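Local coordinates for putative aminotransferase (Actinomadura melliaura, PDB 4ZWV) that is a putative pyridoxal-phosphate-dependent sugar aminotransferase involved in making the aminopentose of the indolocarbazole AT2433, at the interface of chains A and B. Sequence-based numbering; all coordinates share one arbitrary frame. Chains: chain A/B, Putative aminotransferase.

Contact 1: the interface of chains A and B. Residues chain A 216-217, 237-238; chain B 56, 58, 84, 86.
A:Tyr217 packs against B:Thr58, B:Phe84 and B:Ala86. Its CG stands anti to the carbonyl carbon, beside the backbone N (chi1 -55°), which points the phenol at B:Thr58. There the OH of A:Tyr217 lies 2.6 Å from the hydroxyl OG1 of B:Thr58, a hydrogen bond of undecided direction, with OG1 in the plane of the tyrosine ring. In the aromatic packing, the CE2–CZ edge of B:Phe84 points at a face of the tyrosine, off-centre toward its CE2 rim, with the planes 80° apart; the opposite face has the carbonyl O of A:Leu237 above its rim. Within chain A, CD2 of the tyrosine sits over the centre of the A:Phe216 ring, which probably helps fix its tilt. Aliphatic contacts finish the fit: the methyl CB of B:Ala86 is 3.4 Å from CE1 of A:Tyr217, the small residue letting the ring come close to helix 85-93, and CD of A:Lys238 lies 3.7 Å from CB of B:Ser56. A phenylalanine in place of A:Tyr217 would probably keep the ring packing but leave B:Thr58 OG1 without this cross-chain mate. Because B:Thr58 belongs to the pyridoxal 5'-phosphate site, the contact probably helps support the partner's cofactor pocket.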
# COMPACT_ATOMS: atom_id res chain seq x y z
N PHE A 216 -1.78 -5.73 9.07
CA PHE A 216 -0.57 -5.12 9.61
C PHE A 216 0.44 -6.22 9.93
O PHE A 216 0.71 -6.54 11.10
CB PHE A 216 -0.87 -4.26 10.86
CG PHE A 216 0.34 -3.51 11.37
CD1 PHE A 216 0.83 -2.42 10.67
CD2 PHE A 216 1.00 -3.92 12.52
CE1 PHE A 216 1.95 -1.73 11.12
CE2 PHE A 216 2.12 -3.24 12.98
CZ PHE A 216 2.60 -2.14 12.27
N TYR A 217 0.95 -6.83 8.86
CA TYR A 217 2.07 -7.78 8.93
C TYR A 217 1.78 -9.05 9.71
O TYR A 217 2.70 -9.83 9.96
CB TYR A 217 3.30 -7.12 9.54
CG TYR A 217 3.75 -5.85 8.86
CD1 TYR A 217 4.36 -5.87 7.61
CD2 TYR A 217 3.56 -4.62 9.49
CE1 TYR A 217 4.79 -4.69 6.99
CE2 TYR A 217 3.98 -3.43 8.88
CZ TYR A 217 4.59 -3.48 7.64
OH TYR A 217 5.04 -2.31 7.06
N LEU A 237 1.22 -7.57 4.79
CA LEU A 237 2.02 -6.39 4.46
C LEU A 237 1.48 -5.18 5.22
O LEU A 237 0.84 -5.32 6.25
CB LEU A 237 2.02 -6.14 2.95
CG LEU A 237 2.69 -7.26 2.15
CD1 LEU A 237 2.63 -6.98 0.64
CD2 LEU A 237 4.14 -7.42 2.60
N LYS A 238 1.80 -3.97 4.74
CA LYS A 238 1.29 -2.76 5.38
C LYS A 238 0.00 -2.38 4.65
O LYS A 238 -0.03 -1.46 3.82
CB LYS A 238 2.32 -1.63 5.32
CG LYS A 238 1.96 -0.43 6.16
CD LYS A 238 2.93 0.70 5.89
CE LYS A 238 2.46 1.95 6.56
NZ LYS A 238 2.43 1.81 8.04
N SER B 56 5.07 3.63 1.13
CA SER B 56 5.70 3.22 2.37
C SER B 56 7.01 2.56 2.01
O SER B 56 7.22 2.18 0.86
CB SER B 56 4.80 2.24 3.14
OG SER B 56 4.57 1.06 2.36
N THR B 58 7.65 -0.36 2.94
CA THR B 58 7.20 -1.70 2.58
C THR B 58 6.82 -1.77 1.09
O THR B 58 7.25 -2.68 0.38
CB THR B 58 6.00 -2.12 3.44
OG1 THR B 58 6.37 -2.04 4.83
CG2 THR B 58 5.56 -3.54 3.12
N PHE B 84 12.88 -5.44 10.87
CA PHE B 84 11.45 -5.31 11.00
C PHE B 84 10.80 -6.29 10.01
O PHE B 84 11.36 -6.56 8.94
CB PHE B 84 11.00 -3.87 10.75
CG PHE B 84 9.51 -3.68 10.86
CD1 PHE B 84 8.86 -3.97 12.05
CD2 PHE B 84 8.78 -3.22 9.79
CE1 PHE B 84 7.49 -3.82 12.17
CE2 PHE B 84 7.39 -3.06 9.90
CZ PHE B 84 6.76 -3.36 11.10
N ALA B 86 8.54 -6.24 7.86
CA ALA B 86 8.28 -5.80 6.49
C ALA B 86 9.35 -6.27 5.50
O ALA B 86 9.04 -6.66 4.37
CB ALA B 86 8.16 -4.27 6.44

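Contact 2: the interface of chains A and B. Residues chain A 322, 326-329; chain B 231-233.
This two-fold symmetric interface between copies of one protein, of the dimer type usual for fold type I aminotransferases, here joins the loop of B:Asp231, B:Val232 and B:Ala233 to A:His327, A:Ser328 and A:Cys329, tying a segment of each subunit to its partner. B:Asp231 acts as a cap, supplied by the other chain, on the start of 3-10 helix 328-333. OD1 of B:Asp231 receives the backbone N of A:Ser328 at 2.8 Å, and OD2 of B:Asp231 receives the hydroxyl OG of A:Ser328 at 2.7 Å. Both oxygens use syn lone pairs, so the two bonds hold the carboxylate against rotation. The serine's OG stands between its own backbone N and carbonyl carbon (chi1 62°), which turns the short side chain toward the aspartate. One residue on, the N of A:Cys329 donates to the carbonyl O of B:Val232 at 3.0 Å.

A:His327 meets B:Val232 in two ways. ND1 of A:His327 accepts a hydrogen bond from the backbone N of B:Val232 at 3.0 Å, while the methyl CG2, one arm of the beta-branched valine, lies over the centre of the imidazole. Within chain A, A:Arg322 grips OE1 of A:Glu326 side-on through NE and NH2, a salt bridge, while its NH1 lies near CB of B:Asp231. Water 1 joins the two sides, 2.9 Å from the carbonyl O of A:Glu326 and 2.7 Å from OD1 of B:Asp231.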
# COMPACT_ATOMS: atom_id res chain seq x y z
N ARG A 322 -9.18 1.65 -19.90
CA ARG A 322 -9.09 0.77 -21.07
C ARG A 322 -9.50 -0.64 -20.63
O ARG A 322 -9.16 -1.06 -19.52
CB ARG A 322 -7.67 0.77 -21.64
CG ARG A 322 -7.51 -0.07 -22.88
CD ARG A 322 -6.06 -0.09 -23.37
NE ARG A 322 -5.96 -0.78 -24.66
CZ ARG A 322 -4.88 -0.79 -25.43
NH1 ARG A 322 -3.79 -0.13 -25.05
NH2 ARG A 322 -4.88 -1.46 -26.57
N GLU A 326 -6.73 -5.87 -23.02
CA GLU A 326 -5.94 -5.36 -24.15
C GLU A 326 -4.50 -4.96 -23.77
O GLU A 326 -3.68 -4.69 -24.65
CB GLU A 326 -6.65 -4.15 -24.78
CG GLU A 326 -7.83 -4.54 -25.67
CD GLU A 326 -8.44 -3.36 -26.40
OE1 GLU A 326 -8.02 -2.21 -26.19
OE2 GLU A 326 -9.37 -3.59 -27.22
N HIS A 327 -4.20 -4.91 -22.48
CA HIS A 327 -2.85 -4.52 -22.05
C HIS A 327 -1.82 -5.57 -22.40
O HIS A 327 -2.08 -6.78 -22.28
CB HIS A 327 -2.84 -4.25 -20.56
CG HIS A 327 -3.56 -3.00 -20.16
ND1 HIS A 327 -3.31 -1.78 -20.76
CD2 HIS A 327 -4.53 -2.78 -19.25
CE1 HIS A 327 -4.08 -0.86 -20.21
NE2 HIS A 327 -4.83 -1.44 -19.29
N SER A 328 -0.64 -5.12 -22.81
CA SER A 328 0.34 -6.07 -23.31
C SER A 328 0.85 -6.99 -22.19
O SER A 328 1.26 -8.12 -22.46
CB SER A 328 1.50 -5.35 -24.01
OG SER A 328 2.19 -4.49 -23.14
N CYS A 329 0.76 -6.55 -20.93
CA CYS A 329 1.19 -7.40 -19.82
C CYS A 329 0.33 -8.66 -19.67
O CYS A 329 0.73 -9.61 -19.00
CB CYS A 329 1.20 -6.62 -18.49
SG CYS A 329 -0.42 -6.15 -17.84
N ASP B 231 -1.06 1.77 -22.52
CA ASP B 231 -0.83 0.34 -22.46
C ASP B 231 0.00 -0.00 -21.24
O ASP B 231 1.05 0.60 -20.99
CB ASP B 231 -0.10 -0.15 -23.72
CG ASP B 231 0.32 -1.60 -23.60
OD1 ASP B 231 -0.56 -2.47 -23.68
OD2 ASP B 231 1.53 -1.86 -23.40
N VAL B 232 -0.46 -0.98 -20.47
CA VAL B 232 0.30 -1.45 -19.32
C VAL B 232 1.22 -2.57 -19.78
O VAL B 232 0.76 -3.68 -20.07
CB VAL B 232 -0.62 -1.94 -18.19
CG1 VAL B 232 0.22 -2.47 -17.04
CG2 VAL B 232 -1.53 -0.80 -17.71
N ALA B 233 2.51 -2.27 -19.88
CA ALA B 233 3.50 -3.24 -20.35
C ALA B 233 3.84 -4.27 -19.27
O ALA B 233 4.05 -5.45 -19.57
CB ALA B 233 4.77 -2.51 -20.79
O HOH W 1 -1.52 -3.29 -26.02

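Contact 3: the interface of chains A and B. Residues chain A 219, 225, 230, 232; chain B 84-85, 321, 327.
A:Tyr230 and B:Glu85 approach from opposite directions at the subunit boundary of this DegT/DnrJ/EryC1/StrS-family protein, and round them the packing is tight. OH of A:Tyr230 donates to OE2 of B:Glu85 at 2.5 Å, on its syn lone pair, with the ring and carboxylate planes 53° apart. The anti lone pair of B:Glu85 OE2 takes NE2 of B:His327 at 2.8 Å, almost in the imidazole plane, so two donors grip OE2 from different sides. The imidazole can do this while its ND1 accepts from the backbone N of A:Val232, a pattern consistent with a hydrogen on NE2. A bend in the glutamate chain (chi2 82°) carries the carboxylate to these donors, and B:Ser321 OG donates a hydrogen bond to OE1 of B:Glu85 at 3.1 Å, on the syn side but tilted out of the carboxylate plane. Carbon contacts complete the packing: CE2 of A:Tyr230 rests 3.5 Å from CE1 of B:His327, and A:Ile219 puts CD1 3.8 Å from CD of B:Glu85.

The looser side belongs to A:Arg225, which is poorly ordered. NH1 of A:Arg225 is modelled 3.4 Å from CE1 of B:Phe84, with the guanidinium tilted 32° from the ring, and 5.5 Å from OE1 of B:Glu85, too far for a salt bridge.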
# COMPACT_ATOMS: atom_id res chain seq x y z
N ILE A 219 0.91 -8.89 12.75
CA ILE A 219 1.32 -8.50 14.10
C ILE A 219 0.11 -8.02 14.91
O ILE A 219 -0.59 -7.09 14.51
CB ILE A 219 2.39 -7.38 14.04
CG1 ILE A 219 3.67 -7.92 13.38
CG2 ILE A 219 2.69 -6.86 15.45
CD1 ILE A 219 4.74 -6.85 13.11
N ARG A 225 5.54 -5.59 21.83
CA ARG A 225 6.53 -5.74 20.77
C ARG A 225 7.94 -5.42 21.26
O ARG A 225 8.92 -5.96 20.75
CB ARG A 225 6.15 -4.87 19.57
CG ARG A 225 4.90 -5.37 18.86
CD ARG A 225 4.30 -4.36 17.90
NE ARG A 225 5.18 -4.05 16.78
CZ ARG A 225 4.94 -3.08 15.91
NH1 ARG A 225 5.79 -2.86 14.92
NH2 ARG A 225 3.86 -2.33 16.02
N TYR A 230 5.29 -11.60 20.70
CA TYR A 230 4.23 -11.77 19.73
C TYR A 230 4.67 -12.77 18.67
O TYR A 230 5.87 -12.99 18.46
CB TYR A 230 3.84 -10.44 19.08
CG TYR A 230 4.97 -9.82 18.29
CD1 TYR A 230 6.00 -9.12 18.92
CD2 TYR A 230 5.02 -9.95 16.90
CE1 TYR A 230 7.05 -8.58 18.19
CE2 TYR A 230 6.06 -9.41 16.16
CZ TYR A 230 7.07 -8.73 16.81
OH TYR A 230 8.10 -8.19 16.09
N VAL A 232 3.82 -14.07 14.62
CA VAL A 232 3.12 -13.91 13.36
C VAL A 232 2.75 -15.28 12.81
O VAL A 232 3.63 -16.04 12.38
CB VAL A 232 3.96 -13.14 12.32
CG1 VAL A 232 3.22 -13.08 10.99
CG2 VAL A 232 4.29 -11.73 12.82
N PHE B 84 12.88 -5.44 10.87
CA PHE B 84 11.45 -5.31 11.00
C PHE B 84 10.80 -6.29 10.01
O PHE B 84 11.36 -6.56 8.94
CB PHE B 84 11.00 -3.87 10.75
CG PHE B 84 9.51 -3.68 10.86
CD1 PHE B 84 8.86 -3.97 12.05
CD2 PHE B 84 8.78 -3.22 9.79
CE1 PHE B 84 7.49 -3.82 12.17
CE2 PHE B 84 7.39 -3.06 9.90
CZ PHE B 84 6.76 -3.36 11.10
N GLU B 85 9.64 -6.83 10.37
CA GLU B 85 9.03 -7.90 9.59
C GLU B 85 8.77 -7.52 8.13
O GLU B 85 8.81 -8.38 7.26
CB GLU B 85 7.71 -8.33 10.24
CG GLU B 85 7.86 -9.26 11.44
CD GLU B 85 8.18 -8.54 12.76
OE1 GLU B 85 8.35 -7.30 12.78
OE2 GLU B 85 8.23 -9.24 13.80
N SER B 321 12.05 -5.33 17.03
CA SER B 321 11.20 -6.44 16.61
C SER B 321 11.68 -7.77 17.18
O SER B 321 12.84 -7.90 17.58
CB SER B 321 11.16 -6.57 15.08
OG SER B 321 10.34 -5.57 14.50
N HIS B 327 9.01 -16.61 13.97
CA HIS B 327 7.57 -16.57 13.75
C HIS B 327 7.05 -17.88 13.18
O HIS B 327 7.71 -18.50 12.34
CB HIS B 327 7.20 -15.42 12.82
CG HIS B 327 7.35 -14.08 13.46
ND1 HIS B 327 6.81 -13.79 14.69
CD2 HIS B 327 8.01 -12.96 13.06
CE1 HIS B 327 7.11 -12.53 15.01
NE2 HIS B 327 7.83 -12.01 14.04

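Contacts 1 and 3 are neighbours, their C-alpha centres about 10 Å apart, and they share B:Phe84, which precedes helix 85-93; B:Glu85 and B:Ala86 of that helix serve one contact each. Contact 2 lies further off, its C-alpha centre about 29 Å from that of contact 1 and 38 Å from that of contact 3. Symmetry nevertheless relates it to contact 3: the pairing of residues 327 and 232 occurs in both with the chains exchanged, so the symmetry twin of contact 2 overlaps contact 3 at that pair. Each subunit thus offers residues from the stretch 216 to 238, probably coupling assembly to the cofactor region beside contact 1.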